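Local coordinates for cycloalternan-forming enzyme (Listeria monocytogenes serovar 1/2a, PDB 5F7U), which belongs to glycoside hydrolase family 31 and combines a TIM-barrel core with beta domains and a family 6 carbohydrate-binding module, at residues A184-V189 / S195-K200; M205-H208 / L214-S217; S217-A222 / E316-F321; P289-V292 / G298-V301. The protein carries 1 engineered substitution. All blocks are in the same frame, centred on the assembly; numbering follows the deposited sequence.

Interaction 1: A184-V189 / S195-K200; sequences AEKVTV and SIEIQK
Glu185 starts the pairing just ahead of the strand: its carbonyl O takes the amide N of Lys200 at 2.9 Å. Lys200 reaches back along the start of 184-189, its extended chain passing Ala184 O and the backbone of Lys186. Its NZ goes on to a salt bridge with Asp182 and a hydrogen bond to Thr183 O.

Lys186 follows with its chain fully stretched, CG anti to the backbone N (chi1 -169°). It runs slantwise over its cross-strand partner Gln199 and sets NZ 2.8 Å from OE1 of Glu197, a salt bridge that comes down on the carboxylate from above its plane.

Val187 turns to the other face and exchanges two backbone bonds with Ile198, N to O and O to N, each 2.9 Å. The two side chains lie side by side, with Val187 CG1 3.8 Å from Ile198 CB. Thr188, on the face of Lys186, rests CG2 3.8 Å from Ser195 OG, and its CA lies close to Ile196 O. Val189 closes the row with a second double pair, its O taking the amide N of Ile196 at 2.7 Å, while the CB atoms of the two residues face each other.

Alternating hydrogen-bonded and non-hydrogen-bonded pairs, with Val187, Val189, Ile196 and Ile198 facing inward and Lys186, Thr188, Glu197 and Gln199, all polar, on the other face, make this an antiparallel beta hairpin of the galactose mutarotase-like domain.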
loop_
_atom_site.group_PDB
_atom_site.type_symbol
_atom_site.label_atom_id
_atom_site.label_comp_id
_atom_site.label_asym_id
_atom_site.label_seq_id
_atom_site.Cartn_x
_atom_site.Cartn_y
_atom_site.Cartn_z
ATOM N N ALA A 184 10.577 -42.623 14.530
ATOM C CA ALA A 184 9.913 -43.504 13.568
ATOM C C ALA A 184 8.702 -42.851 12.911
ATOM O O ALA A 184 8.477 -43.019 11.708
ATOM C CB ALA A 184 9.515 -44.819 14.233
ATOM N N GLU A 185 7.948 -42.086 13.698
ATOM C CA GLU A 185 6.657 -41.556 13.262
ATOM C C GLU A 185 6.680 -40.073 12.901
ATOM O O GLU A 185 5.761 -39.591 12.246
ATOM C CB GLU A 185 5.581 -41.792 14.327
ATOM C CG GLU A 185 5.480 -43.229 14.831
ATOM C CD GLU A 185 6.312 -43.499 16.092
ATOM O OE1 GLU A 185 7.382 -42.849 16.306
ATOM O OE2 GLU A 185 5.889 -44.380 16.886
ATOM N N LYS A 186 7.710 -39.356 13.349
ATOM C CA LYS A 186 7.685 -37.890 13.335
ATOM C C LYS A 186 9.097 -37.325 13.290
ATOM O O LYS A 186 10.015 -37.909 13.841
ATOM C CB LYS A 186 6.989 -37.420 14.610
ATOM C CG LYS A 186 6.635 -35.951 14.661
ATOM C CD LYS A 186 6.153 -35.626 16.064
ATOM C CE LYS A 186 5.637 -34.204 16.114
ATOM N NZ LYS A 186 5.016 -33.929 17.434
ATOM N N VAL A 187 9.269 -36.182 12.627
ATOM C CA VAL A 187 10.521 -35.430 12.731
ATOM C C VAL A 187 10.164 -34.008 13.154
ATOM O O VAL A 187 9.221 -33.429 12.616
ATOM C CB VAL A 187 11.382 -35.497 11.432
ATOM C CG1 VAL A 187 10.588 -35.085 10.193
ATOM C CG2 VAL A 187 12.661 -34.680 11.569
ATOM N N THR A 188 10.894 -33.489 14.142
ATOM C CA THR A 188 10.689 -32.129 14.627
ATOM C C THR A 188 11.960 -31.342 14.397
ATOM O O THR A 188 13.040 -31.786 14.769
ATOM C CB THR A 188 10.287 -32.115 16.112
ATOM O OG1 THR A 188 9.106 -32.910 16.273
ATOM C CG2 THR A 188 10.021 -30.673 16.608
ATOM N N VAL A 189 11.799 -30.173 13.775
ATOM C CA VAL A 189 12.907 -29.271 13.464
ATOM C C VAL A 189 12.694 -27.994 14.261
ATOM O O VAL A 189 11.655 -27.348 14.139
ATOM C CB VAL A 189 12.998 -28.987 11.955
ATOM C CG1 VAL A 189 14.242 -28.175 11.627
ATOM C CG2 VAL A 189 13.022 -30.305 11.186
ATOM N N SER A 195 9.165 -24.190 15.731
ATOM C CA SER A 195 9.108 -25.617 15.939
ATOM C C SER A 195 8.306 -26.208 14.784
ATOM O O SER A 195 7.101 -25.954 14.661
ATOM C CB SER A 195 8.487 -25.946 17.299
ATOM O OG SER A 195 8.416 -27.361 17.466
ATOM N N ILE A 196 8.996 -26.957 13.925
ATOM C CA ILE A 196 8.370 -27.536 12.734
ATOM C C ILE A 196 8.114 -29.013 13.006
ATOM O O ILE A 196 9.065 -29.786 13.120
ATOM C CB ILE A 196 9.243 -27.355 11.469
ATOM C CG1 ILE A 196 9.733 -25.897 11.319
ATOM C CG2 ILE A 196 8.483 -27.828 10.218
ATOM C CD1 ILE A 196 8.639 -24.832 11.346
ATOM N N GLU A 197 6.837 -29.380 13.150
ATOM C CA GLU A 197 6.455 -30.747 13.497
ATOM C C GLU A 197 5.934 -31.444 12.264
ATOM O O GLU A 197 4.900 -31.043 11.708
ATOM C CB GLU A 197 5.369 -30.757 14.571
ATOM C CG GLU A 197 5.804 -30.239 15.920
ATOM C CD GLU A 197 4.692 -30.315 16.949
ATOM O OE1 GLU A 197 4.000 -31.361 17.040
ATOM O OE2 GLU A 197 4.526 -29.326 17.682
ATOM N N ILE A 198 6.639 -32.490 11.835
ATOM C CA ILE A 198 6.295 -33.188 10.587
ATOM C C ILE A 198 5.955 -34.648 10.900
ATOM O O ILE A 198 6.836 -35.417 11.262
ATOM C CB ILE A 198 7.440 -33.102 9.550
ATOM C CG1 ILE A 198 7.752 -31.636 9.206
ATOM C CG2 ILE A 198 7.106 -33.877 8.271
ATOM C CD1 ILE A 198 9.176 -31.449 8.756
ATOM N N GLN A 199 4.681 -35.003 10.776
ATOM C CA GLN A 199 4.291 -36.424 10.833
ATOM C C GLN A 199 4.778 -37.099 9.556
ATOM O O GLN A 199 4.798 -36.467 8.496
ATOM C CB GLN A 199 2.777 -36.598 11.021
ATOM C CG GLN A 199 2.233 -36.162 12.391
ATOM C CD GLN A 199 2.797 -36.920 13.611
ATOM O OE1 GLN A 199 3.170 -38.105 13.540
ATOM N NE2 GLN A 199 2.849 -36.229 14.751
ATOM N N LYS A 200 5.216 -38.356 9.663
ATOM C CA LYS A 200 5.799 -39.042 8.518
ATOM C C LYS A 200 4.826 -39.883 7.703
ATOM O O LYS A 200 5.035 -40.067 6.518
ATOM C CB LYS A 200 6.972 -39.917 8.950
ATOM C CG LYS A 200 8.175 -39.125 9.429
ATOM C CD LYS A 200 9.318 -40.085 9.676
ATOM C CE LYS A 200 10.571 -39.350 10.092
ATOM N NZ LYS A 200 11.661 -40.347 10.319
#

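Interaction 2: M205-H208 / L214-S217; sequences MEVH and LLTS
Val207 faces two residues at once, Leu215 and Thr216, which makes this a classic beta bulge. Leu215 N donates to Val207 O at 2.8 Å. A weak second bond joins Thr216 N to Val207 O at 3.4 Å. In return Val207 N gives a nearly straight bond to Thr216 O, 2.8 Å long. Beyond the bulge Ser217 lies opposite Glu206, and its CA makes a CH contact with Met205 O.

Among the apolar contacts, Leu214 meets His208. CG anti to the backbone N (chi1 180°) directs the leucine chain back toward the imidazole, and CD1 lies over one face of the His208 ring, 3.9 Å from the centroid and offset toward the rim. Leu215 CD1 touches Val207 CG1; on the face of His208 and Leu214, Glu206 CG packs against Ser217 CB at 3.7 Å.

The polar groups lock the imidazole. His208 NE2 donates in its ring plane to Glu206 OE1, 2.8 Å away on the anti side of the carboxylate, while ND1 bonds to Gly212 O in the connecting turn; a bond at each ring nitrogen fixes the ring's rotation. A water bridges Ser217 OG and, weakly, Glu206 OE2, which also pairs with Arg204.

Strand 203-209 lies between 194-200 and 214-229. Met205 packs on Leu159 and Met161 of strand 158-164, and Thr216 OG1 is bonded to Tyr319 OH of strand 318-327.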
loop_
_atom_site.group_PDB
_atom_site.type_symbol
_atom_site.label_atom_id
_atom_site.label_comp_id
_atom_site.label_asym_id
_atom_site.label_seq_id
_atom_site.Cartn_x
_atom_site.Cartn_y
_atom_site.Cartn_z
ATOM N N MET A 205 2.847 -31.411 7.724
ATOM C CA MET A 205 3.634 -30.402 8.431
ATOM C C MET A 205 2.752 -29.459 9.250
ATOM O O MET A 205 1.735 -28.977 8.753
ATOM C CB MET A 205 4.426 -29.563 7.422
ATOM C CG MET A 205 5.296 -28.492 8.061
ATOM S SD MET A 205 6.118 -27.438 6.866
ATOM C CE MET A 205 7.291 -28.574 6.131
ATOM N N GLU A 206 3.170 -29.208 10.487
ATOM C CA GLU A 206 2.657 -28.099 11.293
ATOM C C GLU A 206 3.789 -27.145 11.598
ATOM O O GLU A 206 4.864 -27.573 12.035
ATOM C CB GLU A 206 2.094 -28.592 12.629
ATOM C CG GLU A 206 0.900 -29.524 12.519
ATOM C CD GLU A 206 0.386 -30.042 13.861
ATOM O OE1 GLU A 206 0.971 -29.760 14.933
ATOM O OE2 GLU A 206 -0.606 -30.789 13.835
ATOM N N VAL A 207 3.516 -25.852 11.454
ATOM C CA VAL A 207 4.505 -24.827 11.776
ATOM C C VAL A 207 4.060 -24.173 13.086
ATOM O O VAL A 207 2.977 -23.622 13.173
ATOM C CB VAL A 207 4.627 -23.790 10.632
ATOM C CG1 VAL A 207 5.610 -22.695 11.001
ATOM C CG2 VAL A 207 5.106 -24.493 9.357
ATOM N N HIS A 208 4.910 -24.272 14.101
ATOM C CA HIS A 208 4.643 -23.695 15.398
ATOM C C HIS A 208 5.718 -22.650 15.707
ATOM O O HIS A 208 6.847 -22.702 15.181
ATOM C CB HIS A 208 4.706 -24.773 16.504
ATOM C CG HIS A 208 3.671 -25.852 16.386
ATOM N ND1 HIS A 208 2.590 -25.933 17.234
ATOM C CD2 HIS A 208 3.565 -26.909 15.545
ATOM C CE1 HIS A 208 1.852 -26.985 16.917
ATOM N NE2 HIS A 208 2.421 -27.597 15.897
ATOM N N LEU A 214 0.593 -22.757 17.569
ATOM C CA LEU A 214 0.434 -23.124 16.158
ATOM C C LEU A 214 0.290 -21.868 15.303
ATOM O O LEU A 214 -0.524 -20.996 15.621
ATOM C CB LEU A 214 -0.788 -24.034 15.944
ATOM C CG LEU A 214 -1.080 -24.494 14.502
ATOM C CD1 LEU A 214 -0.071 -25.505 14.000
ATOM C CD2 LEU A 214 -2.485 -25.082 14.442
ATOM N N LEU A 215 1.068 -21.808 14.218
ATOM C CA LEU A 215 0.965 -20.717 13.243
ATOM C C LEU A 215 0.055 -21.150 12.112
ATOM O O LEU A 215 -0.995 -20.544 11.903
ATOM C CB LEU A 215 2.352 -20.291 12.728
ATOM C CG LEU A 215 3.278 -19.661 13.771
ATOM C CD1 LEU A 215 4.578 -19.213 13.107
ATOM C CD2 LEU A 215 2.615 -18.502 14.513
ATOM N N THR A 216 0.438 -22.227 11.427
ATOM C CA THR A 216 -0.397 -22.827 10.382
ATOM C C THR A 216 0.002 -24.274 10.170
ATOM O O THR A 216 1.032 -24.727 10.680
ATOM C CB THR A 216 -0.382 -22.013 9.050
ATOM O OG1 THR A 216 -1.489 -22.408 8.212
ATOM C CG2 THR A 216 0.959 -22.132 8.310
ATOM N N SER A 217 -0.804 -25.004 9.421
ATOM C CA SER A 217 -0.512 -26.415 9.223
ATOM C C SER A 217 -1.147 -26.851 7.950
ATOM O O SER A 217 -2.111 -26.241 7.494
ATOM C CB SER A 217 -1.072 -27.253 10.372
ATOM O OG SER A 217 -2.465 -27.069 10.514
HETATM O O HOH W 1 -2.910 -28.535 13.190
#

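Interaction 3: S217-A222 / E316-F321; sequences SEYTTA and EDKYSF
A type I beta turn, Tyr219 to Ala222, interrupts the long run of strand 214-229, and its first residue makes the whole of this surface contact with the start of strand 318-327. The turn is closed by Ala222 N bonding to Tyr219 O at 3.0 Å. Between the two segments lies strand 235-243, whose Asn241 pairs through its backbone with Tyr219 while its side chain touches Lys318, so the tyrosine reaches across a neighbouring strand.

Lys318 covers one face of the Tyr219 ring. Its chain leaves with CG anti to the backbone N; CB and CG pass near Tyr219 CD1 and CE1, and the bend at the third torsion (chi3 -67°) brings CE over the ring centre. CE stands 3.5 Å from the ring centroid, almost on the normal, as a CH-pi contact. NZ follows at 4.4 Å from the same centroid and still over the face, a cation-pi arrangement in which the ammonium group would be favoured by the ring's electrons.

Asp317 meets the ring at its hydroxyl end. The ring edge at CE1 comes within 3.4 Å of Asp317 O, near the ring plane. The carboxylate is turned 88° to the ring, so the two flat groups meet almost perpendicularly. Tyr219 OH donates to Asp317 OD1 across 2.6 Å, arriving on the syn side of the carboxylate and 23° out of its plane.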
loop_
_atom_site.group_PDB
_atom_site.type_symbol
_atom_site.label_atom_id
_atom_site.label_comp_id
_atom_site.label_asym_id
_atom_site.label_seq_id
_atom_site.Cartn_x
_atom_site.Cartn_y
_atom_site.Cartn_z
ATOM N N SER A 217 -0.804 -25.004 9.421
ATOM C CA SER A 217 -0.512 -26.415 9.223
ATOM C C SER A 217 -1.147 -26.851 7.950
ATOM O O SER A 217 -2.111 -26.241 7.494
ATOM C CB SER A 217 -1.072 -27.253 10.372
ATOM O OG SER A 217 -2.465 -27.069 10.514
ATOM N N GLU A 218 -0.617 -27.934 7.396
ATOM C CA GLU A 218 -1.239 -28.539 6.229
ATOM C C GLU A 218 -2.560 -29.203 6.569
ATOM O O GLU A 218 -2.835 -29.527 7.744
ATOM C CB GLU A 218 -0.268 -29.516 5.574
ATOM C CG GLU A 218 0.863 -28.809 4.821
ATOM C CD GLU A 218 2.030 -29.748 4.528
ATOM O OE1 GLU A 218 2.024 -30.883 5.031
ATOM O OE2 GLU A 218 2.956 -29.343 3.797
ATOM N N TYR A 219 -3.388 -29.388 5.544
ATOM C CA TYR A 219 -4.712 -29.957 5.732
ATOM C C TYR A 219 -4.635 -31.362 6.349
ATOM O O TYR A 219 -3.683 -32.104 6.079
ATOM C CB TYR A 219 -5.534 -29.914 4.443
ATOM C CG TYR A 219 -7.019 -29.886 4.714
ATOM C CD1 TYR A 219 -7.633 -28.750 5.277
ATOM C CD2 TYR A 219 -7.819 -30.995 4.431
ATOM C CE1 TYR A 219 -8.997 -28.732 5.552
ATOM C CE2 TYR A 219 -9.196 -30.979 4.686
ATOM C CZ TYR A 219 -9.780 -29.851 5.255
ATOM O OH TYR A 219 -11.137 -29.832 5.505
ATOM N N THR A 220 -5.609 -31.666 7.216
ATOM C CA THR A 220 -5.540 -32.782 8.174
ATOM C C THR A 220 -5.599 -34.148 7.524
ATOM O O THR A 220 -5.141 -35.126 8.111
ATOM C CB THR A 220 -6.635 -32.709 9.271
ATOM O OG1 THR A 220 -6.322 -33.626 10.329
ATOM C CG2 THR A 220 -8.037 -33.041 8.712
ATOM N N THR A 221 -6.172 -34.219 6.327
ATOM C CA THR A 221 -6.312 -35.491 5.630
ATOM C C THR A 221 -5.004 -35.808 4.925
ATOM O O THR A 221 -4.842 -36.889 4.353
ATOM C CB THR A 221 -7.476 -35.475 4.616
ATOM O OG1 THR A 221 -7.316 -34.377 3.722
ATOM C CG2 THR A 221 -8.832 -35.375 5.334
ATOM N N ALA A 222 -4.073 -34.847 4.994
ATOM C CA ALA A 222 -2.749 -34.924 4.378
ATOM C C ALA A 222 -2.910 -35.193 2.873
ATOM O O ALA A 222 -3.947 -34.805 2.310
ATOM C CB ALA A 222 -1.863 -35.947 5.091
ATOM N N GLU A 316 -14.680 -24.719 4.001
ATOM C CA GLU A 316 -14.666 -23.642 5.004
ATOM C C GLU A 316 -13.389 -23.582 5.859
ATOM O O GLU A 316 -13.047 -22.522 6.362
ATOM C CB GLU A 316 -15.895 -23.793 5.921
ATOM C CG GLU A 316 -16.228 -22.589 6.802
ATOM C CD GLU A 316 -15.534 -22.580 8.172
ATOM O OE1 GLU A 316 -15.194 -23.658 8.728
ATOM O OE2 GLU A 316 -15.329 -21.474 8.718
ATOM N N ASP A 317 -12.736 -24.726 6.048
ATOM C CA ASP A 317 -11.563 -24.810 6.915
ATOM C C ASP A 317 -10.277 -25.102 6.138
ATOM O O ASP A 317 -9.295 -25.541 6.722
ATOM C CB ASP A 317 -11.788 -25.855 8.035
ATOM C CG ASP A 317 -11.843 -27.287 7.528
ATOM O OD1 ASP A 317 -12.032 -27.524 6.316
ATOM O OD2 ASP A 317 -11.724 -28.210 8.365
ATOM N N LYS A 318 -10.281 -24.828 4.835
ATOM C CA LYS A 318 -9.117 -25.120 3.996
ATOM C C LYS A 318 -8.684 -23.893 3.211
ATOM O O LYS A 318 -9.518 -23.225 2.601
ATOM C CB LYS A 318 -9.458 -26.238 3.003
ATOM C CG LYS A 318 -8.281 -26.715 2.141
ATOM C CD LYS A 318 -8.701 -27.730 1.083
ATOM C CE LYS A 318 -9.160 -29.029 1.711
ATOM N NZ LYS A 318 -9.218 -30.129 0.701
ATOM N N TYR A 319 -7.390 -23.593 3.221
ATOM C CA TYR A 319 -6.847 -22.710 2.172
ATOM C C TYR A 319 -5.786 -23.400 1.339
ATOM O O TYR A 319 -5.090 -24.294 1.818
ATOM C CB TYR A 319 -6.385 -21.331 2.680
ATOM C CG TYR A 319 -5.061 -21.303 3.411
ATOM C CD1 TYR A 319 -3.847 -21.150 2.711
ATOM C CD2 TYR A 319 -5.020 -21.404 4.801
ATOM C CE1 TYR A 319 -2.624 -21.098 3.398
ATOM C CE2 TYR A 319 -3.808 -21.342 5.506
ATOM C CZ TYR A 319 -2.612 -21.180 4.797
ATOM O OH TYR A 319 -1.424 -21.146 5.495
ATOM N N SER A 320 -5.665 -22.973 0.081
ATOM C CA SER A 320 -4.820 -23.694 -0.867
ATOM C C SER A 320 -4.145 -22.713 -1.786
ATOM O O SER A 320 -4.684 -21.630 -2.021
ATOM C CB SER A 320 -5.655 -24.651 -1.714
ATOM O OG SER A 320 -6.484 -25.485 -0.906
ATOM N N PHE A 321 -2.977 -23.088 -2.299
ATOM C CA PHE A 321 -2.472 -22.408 -3.481
ATOM C C PHE A 321 -2.325 -23.398 -4.611
ATOM O O PHE A 321 -2.020 -24.559 -4.393
ATOM C CB PHE A 321 -1.195 -21.587 -3.231
ATOM C CG PHE A 321 0.012 -22.395 -2.817
ATOM C CD1 PHE A 321 0.739 -23.138 -3.752
ATOM C CD2 PHE A 321 0.455 -22.365 -1.488
ATOM C CE1 PHE A 321 1.862 -23.864 -3.367
ATOM C CE2 PHE A 321 1.590 -23.075 -1.092
ATOM C CZ PHE A 321 2.282 -23.840 -2.035
#

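Interaction 4: P289-V292 / G298-V301; sequences PFFV and GMYV
Met299 stands beside Phe291 on one face of the hairpin, and the two side chains run the same way. Its CB sits over the phenyl face, 3.7 Å from both Phe291 CE2 and CZ, giving a CH-pi contact. CG is anti to the backbone N (chi1 -179°) and carries the chain up past the ring instead of across it. SD accordingly meets the ring obliquely: it lies 4.1 Å from Phe291 CE2 and farther from the centroid, a Met-aromatic contact. At the tip the chain bends, and CE packs against the hydroxyl of Tyr319 on strand 318-327.

The same two residues form the hydrogen-bonded pair of the hairpin, Phe291 N to Met299 O at 3.1 Å and Met299 N to Phe291 O at 2.9 Å. Two residues back, where the chain turns a corner at Pro289, the proline carbonyl takes the amide N of Val301 at 3.0 Å. That O also lies at the edge of the Tyr300 ring, 3.3 Å from CD1, while Pro289 CG touches CE1 of the same ring. On the face away from Phe291 and Met299, Phe290 sets CD1 4.0 Å from Tyr300 CB and extends its ring beside Gly298, whose lack of a side chain leaves space for CE1.

The hairpin is buried between two layers. Phe290 stacks on Tyr350 of helix 343-354, which Tyr300 meets edge-to-face, whereas Phe291 and Met299 face strands 307-311 and 318-327. At its margins strand 287-293 pairs with 250-254, and strand 297-301 with 333-338.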
loop_
_atom_site.group_PDB
_atom_site.type_symbol
_atom_site.label_atom_id
_atom_site.label_comp_id
_atom_site.label_asym_id
_atom_site.label_seq_id
_atom_site.Cartn_x
_atom_site.Cartn_y
_atom_site.Cartn_z
ATOM N N PRO A 289 2.260 -12.802 -4.884
ATOM C CA PRO A 289 1.853 -14.069 -4.244
ATOM C C PRO A 289 2.370 -14.172 -2.794
ATOM O O PRO A 289 3.114 -15.083 -2.456
ATOM C CB PRO A 289 2.500 -15.129 -5.162
ATOM C CG PRO A 289 3.782 -14.445 -5.612
ATOM C CD PRO A 289 3.442 -12.974 -5.756
ATOM N N PHE A 290 1.975 -13.202 -1.971
ATOM C CA PHE A 290 2.382 -13.102 -0.585
ATOM C C PHE A 290 1.163 -12.651 0.187
ATOM O O PHE A 290 0.507 -11.689 -0.200
ATOM C CB PHE A 290 3.491 -12.050 -0.440
ATOM C CG PHE A 290 3.824 -11.670 0.993
ATOM C CD1 PHE A 290 4.189 -12.633 1.957
ATOM C CD2 PHE A 290 3.842 -10.320 1.353
ATOM C CE1 PHE A 290 4.520 -12.252 3.265
ATOM C CE2 PHE A 290 4.180 -9.931 2.667
ATOM C CZ PHE A 290 4.519 -10.893 3.612
ATOM N N PHE A 291 0.863 -13.356 1.269
ATOM C CA PHE A 291 -0.143 -12.885 2.209
ATOM C C PHE A 291 0.349 -12.927 3.642
ATOM O O PHE A 291 1.265 -13.678 3.978
ATOM C CB PHE A 291 -1.482 -13.646 2.064
ATOM C CG PHE A 291 -1.468 -15.074 2.573
ATOM C CD1 PHE A 291 -1.604 -15.346 3.940
ATOM C CD2 PHE A 291 -1.369 -16.148 1.680
ATOM C CE1 PHE A 291 -1.602 -16.649 4.410
ATOM C CE2 PHE A 291 -1.383 -17.456 2.148
ATOM C CZ PHE A 291 -1.495 -17.707 3.510
ATOM N N VAL A 292 -0.277 -12.113 4.479
ATOM C CA VAL A 292 -0.016 -12.114 5.918
ATOM C C VAL A 292 -1.296 -12.508 6.620
ATOM O O VAL A 292 -2.363 -11.956 6.310
ATOM C CB VAL A 292 0.438 -10.718 6.392
ATOM C CG1 VAL A 292 0.512 -10.658 7.927
ATOM C CG2 VAL A 292 1.785 -10.358 5.773
ATOM N N GLY A 298 3.360 -15.113 7.605
ATOM C CA GLY A 298 3.170 -14.810 6.197
ATOM C C GLY A 298 3.493 -16.033 5.363
ATOM O O GLY A 298 4.209 -16.935 5.818
ATOM N N MET A 299 2.956 -16.069 4.141
ATOM C CA MET A 299 3.307 -17.148 3.201
ATOM C C MET A 299 3.629 -16.492 1.881
ATOM O O MET A 299 2.842 -15.705 1.393
ATOM C CB MET A 299 2.145 -18.130 3.007
ATOM C CG MET A 299 2.473 -19.295 2.056
ATOM S SD MET A 299 1.195 -20.586 2.026
ATOM C CE MET A 299 1.397 -21.303 3.658
ATOM N N TYR A 300 4.778 -16.850 1.319
ATOM C CA TYR A 300 5.230 -16.304 0.044
ATOM C C TYR A 300 5.528 -17.454 -0.893
ATOM O O TYR A 300 6.375 -18.287 -0.593
ATOM C CB TYR A 300 6.471 -15.414 0.244
ATOM C CG TYR A 300 7.120 -14.975 -1.066
ATOM C CD1 TYR A 300 6.351 -14.393 -2.084
ATOM C CD2 TYR A 300 8.494 -15.168 -1.286
ATOM C CE1 TYR A 300 6.935 -13.998 -3.284
ATOM C CE2 TYR A 300 9.089 -14.764 -2.485
ATOM C CZ TYR A 300 8.295 -14.191 -3.471
ATOM O OH TYR A 300 8.858 -13.789 -4.660
ATOM N N VAL A 301 4.828 -17.503 -2.031
ATOM C CA VAL A 301 5.109 -18.542 -3.042
ATOM C C VAL A 301 6.044 -17.872 -4.038
ATOM O O VAL A 301 5.641 -16.933 -4.736
ATOM C CB VAL A 301 3.826 -19.095 -3.708
ATOM C CG1 VAL A 301 4.144 -20.102 -4.830
ATOM C CG2 VAL A 301 2.943 -19.770 -2.667
#

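In the fold
Interactions 1, 2 and 4 are hairpins of the galactose mutarotase-like domain, and interaction 3 ties strand 214-229 of that domain to strand 318-327. Interactions 1 and 2 are successive hairpins, their centres about 11 Å apart, joined where strand 194-200 pairs with 203-209. Interaction 2 hands over to interaction 3 at Ser217 on strand 214-229. Interaction 3 then spans 94 residues of chain, and the hairpin of interaction 4 falls within that interval; Tyr319 and Phe321 pack on Phe291, Met299 and Val301. Interactions 1 and 4, about 23 Å apart between centres, do not touch. The series thus leads from the outlying hairpin at 184-200 inward to the aromatic packing beside helix 343-354.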